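Local coordinates for protein ORF98 PTP-2 (PDB 6I28) that probably removes phosphate from tyrosine and serine or threonine residues of proteins, as a viral member of the dual-specificity phosphatase family, at residues C41-D47 with D63-C69. Sequence-based numbering, arbitrary orientation. Where two conformers were deposited one is given.
Sequences CVVSLID and DHLHVHC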
loop_
_atom_site.group_PDB
_atom_site.type_symbol
_atom_site.label_atom_id
_atom_site.label_comp_id
_atom_site.label_asym_id
_atom_site.label_seq_id
_atom_site.Cartn_x
_atom_site.Cartn_y
_atom_site.Cartn_z
ATOM N N CYS A 41 11.305 -4.942 1.425
ATOM C CA CYS A 41 10.652 -4.207 2.502
ATOM C C CYS A 41 9.188 -4.637 2.536
ATOM O O CYS A 41 8.610 -5.032 1.533
ATOM C CB CYS A 41 10.955 -2.713 2.239
ATOM S SG CYS A 41 9.844 -1.523 2.685
ATOM N N VAL A 42 8.637 -4.617 3.725
ATOM C CA VAL A 42 7.283 -5.047 3.995
ATOM C C VAL A 42 6.589 -3.976 4.820
ATOM O O VAL A 42 7.127 -3.515 5.821
ATOM C CB VAL A 42 7.260 -6.402 4.715
ATOM C CG1 VAL A 42 5.829 -6.745 5.010
ATOM C CG2 VAL A 42 7.922 -7.497 3.905
ATOM N N VAL A 43 5.390 -3.577 4.408
ATOM C CA VAL A 43 4.535 -2.701 5.200
ATOM C C VAL A 43 3.314 -3.525 5.611
ATOM O O VAL A 43 2.475 -3.891 4.762
ATOM C CB VAL A 43 4.094 -1.443 4.422
ATOM C CG1 VAL A 43 3.158 -0.569 5.218
ATOM C CG2 VAL A 43 5.314 -0.688 3.974
ATOM N N SER A 44 3.105 -3.645 6.876
ATOM C CA SER A 44 2.021 -4.445 7.459
ATOM C C SER A 44 0.968 -3.473 7.977
ATOM O O SER A 44 1.192 -2.733 8.959
ATOM C CB SER A 44 2.531 -5.346 8.592
ATOM O OG SER A 44 3.466 -6.331 8.199
ATOM N N LEU A 45 -0.200 -3.487 7.363
ATOM C CA LEU A 45 -1.328 -2.643 7.739
ATOM C C LEU A 45 -2.389 -3.582 8.313
ATOM O O LEU A 45 -3.302 -4.049 7.616
ATOM C CB LEU A 45 -1.824 -1.909 6.555
ATOM C CG LEU A 45 -0.846 -0.956 5.891
ATOM C CD1 LEU A 45 -1.609 -0.307 4.732
ATOM C CD2 LEU A 45 -0.259 -0.002 6.812
ATOM N N ILE A 46 -2.237 -3.913 9.590
ATOM C CA ILE A 46 -3.089 -4.906 10.231
ATOM C C ILE A 46 -3.497 -4.461 11.628
ATOM O O ILE A 46 -2.825 -3.654 12.269
ATOM C CB ILE A 46 -2.428 -6.304 10.310
ATOM C CG1 ILE A 46 -1.149 -6.254 11.160
ATOM C CG2 ILE A 46 -2.039 -6.811 8.919
ATOM C CD1 ILE A 46 -0.405 -7.544 11.273
ATOM N N ASP A 47 -4.625 -5.032 12.078
ATOM C CA ASP A 47 -5.158 -4.816 13.422
ATOM C C ASP A 47 -4.824 -5.980 14.345
ATOM O O ASP A 47 -5.137 -5.920 15.530
ATOM C CB ASP A 47 -6.707 -4.628 13.346
ATOM C CG ASP A 47 -7.444 -5.800 12.662
ATOM O OD1 ASP A 47 -7.345 -5.933 11.416
ATOM O OD2 ASP A 47 -8.190 -6.536 13.389
ATOM N N ASP A 63 13.437 -2.215 7.575
ATOM C CA ASP A 63 12.822 -2.744 6.363
ATOM C C ASP A 63 11.492 -3.410 6.617
ATOM O O ASP A 63 10.846 -3.863 5.644
ATOM C CB ASP A 63 13.748 -3.719 5.631
ATOM C CG ASP A 63 14.963 -3.038 5.020
ATOM O OD1 ASP A 63 14.941 -1.805 4.810
ATOM O OD2 ASP A 63 15.969 -3.728 4.802
ATOM N N HIS A 64 10.965 -3.318 7.825
ATOM C CA HIS A 64 9.622 -3.822 8.115
ATOM C C HIS A 64 8.908 -2.801 8.984
ATOM O O HIS A 64 9.312 -2.562 10.126
ATOM C CB HIS A 64 9.673 -5.180 8.794
ATOM C CG HIS A 64 8.352 -5.872 8.835
ATOM N ND1 HIS A 64 8.226 -7.224 9.083
ATOM C CD2 HIS A 64 7.097 -5.398 8.651
ATOM C CE1 HIS A 64 6.944 -7.544 9.040
ATOM N NE2 HIS A 64 6.240 -6.454 8.781
ATOM N N LEU A 65 7.900 -2.168 8.418
ATOM C CA LEU A 65 7.073 -1.153 9.032
ATOM C C LEU A 65 5.679 -1.700 9.296
ATOM O O LEU A 65 5.071 -2.315 8.424
ATOM C CB LEU A 65 6.950 0.048 8.100
ATOM C CG LEU A 65 6.152 1.274 8.556
ATOM C CD1 LEU A 65 6.799 1.713 9.852
ATOM C CD2 LEU A 65 6.148 2.413 7.570
ATOM N N HIS A 66 5.142 -1.382 10.451
ATOM C CA HIS A 66 3.795 -1.749 10.866
ATOM C C HIS A 66 3.034 -0.493 11.251
ATOM O O HIS A 66 3.536 0.317 12.029
ATOM C CB HIS A 66 3.846 -2.708 12.078
ATOM C CG HIS A 66 2.516 -2.957 12.714
ATOM N ND1 HIS A 66 2.286 -2.793 14.067
ATOM C CD2 HIS A 66 1.330 -3.340 12.180
ATOM C CE1 HIS A 66 1.026 -3.077 14.345
ATOM N NE2 HIS A 66 0.423 -3.398 13.213
ATOM N N VAL A 67 1.808 -0.346 10.753
ATOM C CA VAL A 67 0.843 0.592 11.304
ATOM C C VAL A 67 -0.384 -0.203 11.752
ATOM O O VAL A 67 -1.013 -0.889 10.930
ATOM C CB VAL A 67 0.419 1.679 10.293
ATOM C CG1 VAL A 67 -0.662 2.533 10.920
ATOM C CG2 VAL A 67 1.582 2.550 9.879
ATOM N N HIS A 68 -0.724 -0.111 13.032
ATOM C CA HIS A 68 -1.948 -0.706 13.531
ATOM C C HIS A 68 -3.147 0.100 13.051
ATOM O O HIS A 68 -3.317 1.265 13.444
ATOM C CB HIS A 68 -1.927 -0.724 15.049
ATOM C CG HIS A 68 -3.116 -1.386 15.656
ATOM N ND1 HIS A 68 -4.313 -0.725 15.874
ATOM C CD2 HIS A 68 -3.288 -2.646 16.119
ATOM C CE1 HIS A 68 -5.173 -1.554 16.433
ATOM N NE2 HIS A 68 -4.571 -2.720 16.607
ATOM N N CYS A 69 -3.987 -0.507 12.222
ATOM C CA CYS A 69 -5.143 0.205 11.692
ATOM C C CYS A 69 -6.225 -0.801 11.344
ATOM O O CYS A 69 -5.942 -1.905 10.878
ATOM C CB CYS A 69 -4.832 1.031 10.433
ATOM S SG CYS A 69 -3.905 0.090 9.131
#
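With CG set opposite the backbone N (chi1 -167°), the ring of H64 swings across to strand 41-46, while chi1 of -64° in S44 places OG beside its own backbone N; H64 NE2 and S44 OG then meet at 2.8 Å in a hydrogen bond that either could donate. A small hydroxyl suits this buried site, because it can serve two imidazoles at once: H103 binds the same OG. V42 lies alongside H64 and covers one face of its ring, CB standing 4.2 Å from the centroid in a CH-pi contact, a fit for a compact branched residue. H66 reaches over likewise, its NE2 giving a weak bond of 3.4 Å to I46 O, which lies in the ring plane, while I46 CG1 packs crosswise against the imidazole. The other face is apolar, L45 CD2 resting 3.9 Å from V67 CB. Between the faces runs regular parallel pairing, tightest where S44 N meets L65 O at 2.8 Å; it weakens toward C69 N and I46 O. The carboxylate of D47 turns to a salt bridge with R110. Helix 51-57 completes the beta-alpha-beta crossover and covers V42, I46 and H64, whereas helix 82-95 packs on C41 and L65; strand 64-68 forms one edge of the five-stranded phosphatase sheet, and strand 41-46 is flanked on its far side by strand 100-103.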